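Local coordinates for 47 KDA membrane antigen (Treponema pallidum, PDB 1O75), which binds penicillin and has zinc-stimulated carboxypeptidase activity, possibly acting as a D,D-carboxypeptidase that reduces cross-linking of peptidoglycan, at residues 58-66 against 129-137; 357-365 against 374-382. The protein carries 2 engineered substitutions. All coordinates share one frame; numbering follows the deposited sequence.

Interaction 1: 58-66 against 129-137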
# COMPACT_ATOMS: atom_id res chain seq x y z
N HIS B 58 10.78 -12.94 9.66
CA HIS B 58 11.74 -12.44 8.67
C HIS B 58 12.70 -11.38 9.22
O HIS B 58 13.85 -11.29 8.79
CB HIS B 58 10.96 -11.83 7.52
CG HIS B 58 9.85 -10.93 7.97
ND1 HIS B 58 8.71 -11.42 8.58
CD2 HIS B 58 9.73 -9.58 7.98
CE1 HIS B 58 7.95 -10.40 8.96
NE2 HIS B 58 8.55 -9.28 8.61
N GLY B 59 12.20 -10.55 10.14
CA GLY B 59 13.02 -9.51 10.72
C GLY B 59 12.61 -8.07 10.42
O GLY B 59 13.14 -7.14 11.04
N HIS B 60 11.69 -7.87 9.48
CA HIS B 60 11.28 -6.50 9.16
C HIS B 60 10.59 -5.87 10.36
O HIS B 60 10.74 -4.68 10.61
CB HIS B 60 10.37 -6.47 7.94
CG HIS B 60 11.06 -6.84 6.67
ND1 HIS B 60 10.46 -6.73 5.43
CD2 HIS B 60 12.30 -7.35 6.45
CE1 HIS B 60 11.30 -7.15 4.50
NE2 HIS B 60 12.42 -7.53 5.09
N GLY B 61 9.83 -6.67 11.09
CA GLY B 61 9.15 -6.14 12.26
C GLY B 61 10.18 -5.84 13.34
O GLY B 61 10.02 -4.92 14.15
N ALA B 62 11.27 -6.62 13.35
CA ALA B 62 12.31 -6.43 14.34
C ALA B 62 12.91 -5.03 14.22
O ALA B 62 13.13 -4.38 15.22
CB ALA B 62 13.39 -7.50 14.20
N PHE B 63 13.16 -4.57 13.00
CA PHE B 63 13.72 -3.23 12.82
C PHE B 63 12.79 -2.17 13.41
O PHE B 63 13.22 -1.26 14.11
CB PHE B 63 13.92 -2.91 11.33
CG PHE B 63 14.18 -1.45 11.06
CD1 PHE B 63 15.45 -0.90 11.31
CD2 PHE B 63 13.17 -0.61 10.59
CE1 PHE B 63 15.70 0.47 11.09
CE2 PHE B 63 13.41 0.76 10.37
CZ PHE B 63 14.67 1.30 10.62
N ARG B 64 11.51 -2.28 13.08
CA ARG B 64 10.52 -1.31 13.59
C ARG B 64 10.41 -1.31 15.10
O ARG B 64 10.28 -0.24 15.71
CB ARG B 64 9.14 -1.63 13.02
CG ARG B 64 9.05 -1.46 11.51
CD ARG B 64 7.68 -1.92 11.00
NE ARG B 64 7.80 -2.20 9.59
CZ ARG B 64 7.55 -3.37 9.04
NH1 ARG B 64 7.16 -4.40 9.77
NH2 ARG B 64 7.72 -3.52 7.73
N GLN B 65 10.47 -2.47 15.73
CA GLN B 65 10.32 -2.52 17.19
C GLN B 65 11.56 -2.21 18.03
O GLN B 65 11.44 -1.92 19.21
CB GLN B 65 9.79 -3.89 17.60
CG GLN B 65 8.40 -4.19 17.05
CD GLN B 65 7.92 -5.55 17.47
OE1 GLN B 65 7.31 -5.70 18.54
NE2 GLN B 65 8.23 -6.56 16.66
N GLN B 66 12.74 -2.24 17.42
CA GLN B 66 13.98 -2.00 18.17
C GLN B 66 14.05 -0.62 18.76
O GLN B 66 14.83 -0.36 19.67
CB GLN B 66 15.22 -2.23 17.27
CG GLN B 66 15.54 -1.04 16.35
CD GLN B 66 16.75 -1.34 15.46
OE1 GLN B 66 17.60 -2.13 15.82
NE2 GLN B 66 16.82 -0.69 14.30
N VAL B 129 22.74 -4.83 18.92
CA VAL B 129 22.98 -4.46 17.53
C VAL B 129 21.87 -3.51 17.11
O VAL B 129 20.80 -3.48 17.75
CB VAL B 129 22.97 -5.67 16.59
CG1 VAL B 129 24.01 -6.68 17.04
CG2 VAL B 129 21.58 -6.30 16.54
N ALA B 130 22.13 -2.73 16.08
CA ALA B 130 21.14 -1.80 15.54
C ALA B 130 20.81 -2.33 14.16
O ALA B 130 21.64 -2.27 13.24
CB ALA B 130 21.70 -0.40 15.46
N LEU B 131 19.60 -2.88 14.00
CA LEU B 131 19.18 -3.43 12.72
C LEU B 131 19.00 -2.30 11.72
O LEU B 131 18.69 -1.16 12.09
CB LEU B 131 17.86 -4.20 12.89
CG LEU B 131 17.92 -5.35 13.91
CD1 LEU B 131 16.55 -6.07 14.00
CD2 LEU B 131 18.99 -6.36 13.48
N ALA B 132 19.19 -2.62 10.44
CA ALA B 132 19.00 -1.64 9.37
C ALA B 132 17.57 -1.76 8.90
O ALA B 132 16.95 -2.80 9.08
CB ALA B 132 19.95 -1.94 8.19
N ASP B 133 17.06 -0.72 8.26
CA ASP B 133 15.70 -0.72 7.76
C ASP B 133 15.50 -1.94 6.87
O ASP B 133 16.35 -2.21 6.02
CB ASP B 133 15.45 0.57 6.97
CG ASP B 133 13.97 0.89 6.80
OD1 ASP B 133 13.14 -0.04 6.79
OD2 ASP B 133 13.65 2.08 6.67
N ARG B 134 14.39 -2.64 7.04
CA ARG B 134 14.07 -3.85 6.26
C ARG B 134 15.14 -4.94 6.42
O ARG B 134 15.31 -5.79 5.55
CB ARG B 134 13.92 -3.51 4.77
CG ARG B 134 12.75 -2.56 4.44
CD ARG B 134 12.55 -2.45 2.93
NE ARG B 134 13.80 -2.04 2.28
CZ ARG B 134 14.28 -0.80 2.29
NH1 ARG B 134 13.63 0.18 2.92
NH2 ARG B 134 15.45 -0.54 1.70
N ALA B 135 15.83 -4.94 7.56
CA ALA B 135 16.88 -5.92 7.83
C ALA B 135 16.40 -7.35 7.81
O ALA B 135 15.32 -7.66 8.29
CB ALA B 135 17.53 -5.63 9.18
N SER B 136 17.22 -8.24 7.26
CA SER B 136 16.88 -9.65 7.25
C SER B 136 18.00 -10.43 7.95
O SER B 136 17.92 -11.64 8.11
CB SER B 136 16.70 -10.12 5.80
OG SER B 136 17.81 -9.69 5.04
N SER B 137 19.03 -9.72 8.39
CA SER B 137 20.15 -10.37 9.07
C SER B 137 20.82 -9.38 10.00
O SER B 137 20.50 -8.19 9.98
CB SER B 137 21.17 -10.87 8.04
OG SER B 137 21.82 -9.76 7.44
O HOH W 1 11.70 -3.01 8.33
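Phe63 lies flat against the backbone of Asp133, where helix 60-65 packs on the irregular segment 129-137, which includes a type II beta turn, Ala132 to Ala135. The CA of Asp133 sits 3.4 Å from the centroid of the Phe63 ring, only 6° off the ring normal. This is a CH-pi contact over the face. The carboxylate of Asp133 stacks on the same ring, with the two planes 12° apart, and its CG is 3.6 Å from Phe63 CE2. The ring reaches the turn because Phe63 CG is anti to the backbone N (chi1 167°). Leu131 O lies at the ring edge, 3.3 Å from Phe63 CD1.

At the C-terminal end of segment 58-66 the Gln66 amide pairs with the backbone of Leu131. Leu131 N donates to Gln66 OE1 at 2.8 Å, in the carbonyl plane and on a lone pair. Gln66 NE2 donates to Leu131 O at 2.9 Å. Two bonds to a single residue fix the rotation of the amide. The Leu131 side chain turns to the helix, and its CD1 packs tightly on Ala62 CB at 3.5 Å. These contacts fasten the helix to the loop that precedes strand 137-140.

Gly59 is the N-cap residue, and its backbone passes close to Ala135 O. The His60 ring comes next, with Arg134 CA over one face and Ala135 O at its edge. One water bridges the backbones there: it donates to His60 O at 3.0 Å and weakly accepts from Arg134 N.

Farther out, Ile120 and Phe122 of strand 120-124 touch the Phe63 side chain, and Phe67 meets its ring edge-to-face. Ser136 OG is hydrogen-bonded to Tyr95 OH.

Interaction 2: 357-365 against 374-382; sequences TLMDAAVDV and VSDQAVSLG
Val363 and Gln377 form a hydrogen-bonded antiparallel pair between strands 362-367 and 372-378. Val363 N donates to Gln377 O, and Gln377 N donates to Val363 O, each at 3.0 Å. Val365 and Val374 make the next such pair, with Val365 N 2.9 Å from Val374 O. Beyond Ala362, Val379 N reaches Ala361 O at 3.2 Å.

One bond uses a side chain. Asp376 N is 3.0 Å from Val363 O but points poorly at it. It donates instead to Asp364 OD1 at 2.7 Å, with a nearly straight N-H (169°). Asp364 CG stands beside the backbone N (chi1 -70°), which brings OD1 to that amide. The two carboxylates are held by salt bridges to one residue, Arg401: Asp364 through OD2 and Asp376 through OD1. This probably eases the repulsion between them.

The apolar contacts include a row of valines. Val365 and Val374 lie side by side, pointing the same way, their CB atoms 3.7 Å apart. Val363 CG2 touches both Val374 CG1 and Val379 CG2, and Leu348 and Ile350 of strand 347-351 adjoin this face. Farther along, Leu358 crosses Leu381 at about a right angle, with Leu358 CD1 3.7 Å from Leu381 CB.

Asp376 and Gln377 both face Val363, which makes this a G1 beta bulge in an antiparallel beta hairpin.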
# COMPACT_ATOMS: atom_id res chain seq x y z
N THR B 357 -30.11 -12.29 4.80
CA THR B 357 -28.70 -12.33 5.16
C THR B 357 -27.81 -11.79 4.04
O THR B 357 -26.71 -11.28 4.29
CB THR B 357 -28.28 -13.77 5.53
OG1 THR B 357 -26.95 -13.77 6.07
CG2 THR B 357 -28.31 -14.66 4.32
N LEU B 358 -28.28 -11.89 2.79
CA LEU B 358 -27.51 -11.42 1.64
C LEU B 358 -27.90 -10.01 1.19
O LEU B 358 -27.58 -9.59 0.08
CB LEU B 358 -27.64 -12.40 0.47
CG LEU B 358 -27.12 -13.82 0.74
CD1 LEU B 358 -27.28 -14.67 -0.51
CD2 LEU B 358 -25.66 -13.77 1.16
N MET B 359 -28.60 -9.28 2.06
CA MET B 359 -29.03 -7.92 1.76
C MET B 359 -27.82 -6.99 1.77
O MET B 359 -27.00 -7.05 2.69
CB MET B 359 -30.04 -7.43 2.80
CG MET B 359 -31.39 -8.14 2.80
SD MET B 359 -32.43 -7.72 1.38
CE MET B 359 -33.06 -6.11 1.92
N ASP B 360 -27.72 -6.14 0.76
CA ASP B 360 -26.60 -5.20 0.69
C ASP B 360 -25.25 -5.92 0.72
O ASP B 360 -24.23 -5.33 1.09
CB ASP B 360 -26.68 -4.21 1.86
CG ASP B 360 -27.90 -3.30 1.78
OD1 ASP B 360 -27.84 -2.28 1.05
OD2 ASP B 360 -28.92 -3.60 2.45
N ALA B 361 -25.23 -7.20 0.35
CA ALA B 361 -23.99 -7.95 0.32
C ALA B 361 -23.18 -7.57 -0.91
O ALA B 361 -23.73 -7.10 -1.91
CB ALA B 361 -24.28 -9.44 0.30
N ALA B 362 -21.87 -7.75 -0.83
CA ALA B 362 -20.98 -7.43 -1.94
C ALA B 362 -19.83 -8.42 -1.97
O ALA B 362 -19.57 -9.12 -0.99
CB ALA B 362 -20.45 -6.01 -1.78
N VAL B 363 -19.14 -8.51 -3.11
CA VAL B 363 -18.03 -9.44 -3.21
C VAL B 363 -16.83 -8.91 -3.97
O VAL B 363 -16.93 -7.95 -4.74
CB VAL B 363 -18.45 -10.76 -3.91
CG1 VAL B 363 -19.69 -11.34 -3.25
CG2 VAL B 363 -18.68 -10.51 -5.39
N ASP B 364 -15.69 -9.54 -3.73
CA ASP B 364 -14.46 -9.25 -4.43
C ASP B 364 -14.12 -10.63 -4.98
O ASP B 364 -14.55 -11.64 -4.41
CB ASP B 364 -13.32 -8.80 -3.49
CG ASP B 364 -13.54 -7.42 -2.89
OD1 ASP B 364 -14.22 -6.58 -3.51
OD2 ASP B 364 -13.00 -7.18 -1.79
N VAL B 365 -13.38 -10.69 -6.08
CA VAL B 365 -12.98 -11.98 -6.62
C VAL B 365 -11.59 -11.80 -7.19
O VAL B 365 -11.36 -10.90 -8.00
CB VAL B 365 -13.91 -12.47 -7.74
CG1 VAL B 365 -13.41 -13.82 -8.26
CG2 VAL B 365 -15.34 -12.59 -7.22
N VAL B 374 -12.98 -8.78 -9.83
CA VAL B 374 -14.25 -8.22 -9.37
C VAL B 374 -14.00 -7.43 -8.08
O VAL B 374 -13.45 -7.96 -7.13
CB VAL B 374 -15.26 -9.36 -9.10
CG1 VAL B 374 -16.53 -8.80 -8.49
CG2 VAL B 374 -15.56 -10.10 -10.39
N SER B 375 -14.41 -6.16 -8.06
CA SER B 375 -14.24 -5.33 -6.88
C SER B 375 -15.56 -4.77 -6.37
O SER B 375 -16.25 -4.05 -7.08
CB SER B 375 -13.31 -4.15 -7.15
OG SER B 375 -11.96 -4.55 -7.10
N ASP B 376 -15.89 -5.12 -5.13
CA ASP B 376 -17.10 -4.65 -4.48
C ASP B 376 -18.35 -4.70 -5.35
O ASP B 376 -19.05 -3.70 -5.49
CB ASP B 376 -16.87 -3.23 -3.99
CG ASP B 376 -17.85 -2.83 -2.91
OD1 ASP B 376 -18.06 -3.66 -1.99
OD2 ASP B 376 -18.40 -1.71 -2.98
N GLN B 377 -18.62 -5.85 -5.94
CA GLN B 377 -19.80 -6.00 -6.80
C GLN B 377 -20.99 -6.48 -6.00
O GLN B 377 -20.94 -7.53 -5.36
CB GLN B 377 -19.52 -6.99 -7.94
CG GLN B 377 -18.66 -6.42 -9.03
CD GLN B 377 -19.23 -5.13 -9.59
OE1 GLN B 377 -20.36 -5.10 -10.08
NE2 GLN B 377 -18.45 -4.06 -9.51
N ALA B 378 -22.07 -5.71 -6.04
CA ALA B 378 -23.29 -6.06 -5.33
C ALA B 378 -23.73 -7.44 -5.77
O ALA B 378 -23.55 -7.82 -6.92
CB ALA B 378 -24.39 -5.04 -5.63
N VAL B 379 -24.29 -8.20 -4.84
CA VAL B 379 -24.73 -9.55 -5.15
C VAL B 379 -25.97 -9.97 -4.37
O VAL B 379 -26.28 -9.40 -3.32
CB VAL B 379 -23.58 -10.56 -4.90
CG1 VAL B 379 -24.12 -11.94 -4.59
CG2 VAL B 379 -22.68 -10.62 -6.11
N SER B 380 -26.66 -10.97 -4.90
CA SER B 380 -27.87 -11.51 -4.29
C SER B 380 -27.81 -13.03 -4.35
O SER B 380 -26.88 -13.61 -4.92
CB SER B 380 -29.11 -11.01 -5.03
OG SER B 380 -29.11 -9.60 -5.11
N LEU B 381 -28.81 -13.67 -3.76
CA LEU B 381 -28.89 -15.13 -3.74
C LEU B 381 -29.15 -15.68 -5.15
O LEU B 381 -29.87 -15.06 -5.95
CB LEU B 381 -30.01 -15.55 -2.78
CG LEU B 381 -30.26 -17.03 -2.51
CD1 LEU B 381 -29.00 -17.72 -2.00
CD2 LEU B 381 -31.38 -17.14 -1.49
N GLY B 382 -28.56 -16.83 -5.46
CA GLY B 382 -28.75 -17.43 -6.77
C GLY B 382 -27.57 -17.30 -7.72
O GLY B 382 -26.44 -17.68 -7.41

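Overall arrangement
Interactions 1 and 2 lie in separate parts of the chain and follow one another in sequence. Their centres are about 41 Å apart and their nearest atoms about 23 Å apart, so they do not touch. Interaction 1 belongs to the domain a region of the Tp47 family, and interaction 2 to a four-stranded antiparallel sheet near the C-terminus. Interaction 1 is near bound ligands: the Arg134 side chain is about 8 Å from a sulfated glucose and that of Ala62 about 9 Å from a xenon. In interaction 2, Asp376 also makes long, weak ion pairs with Arg88 and Lys92 of the second subunit of the crystal dimer; the protein is probably a monomer in solution.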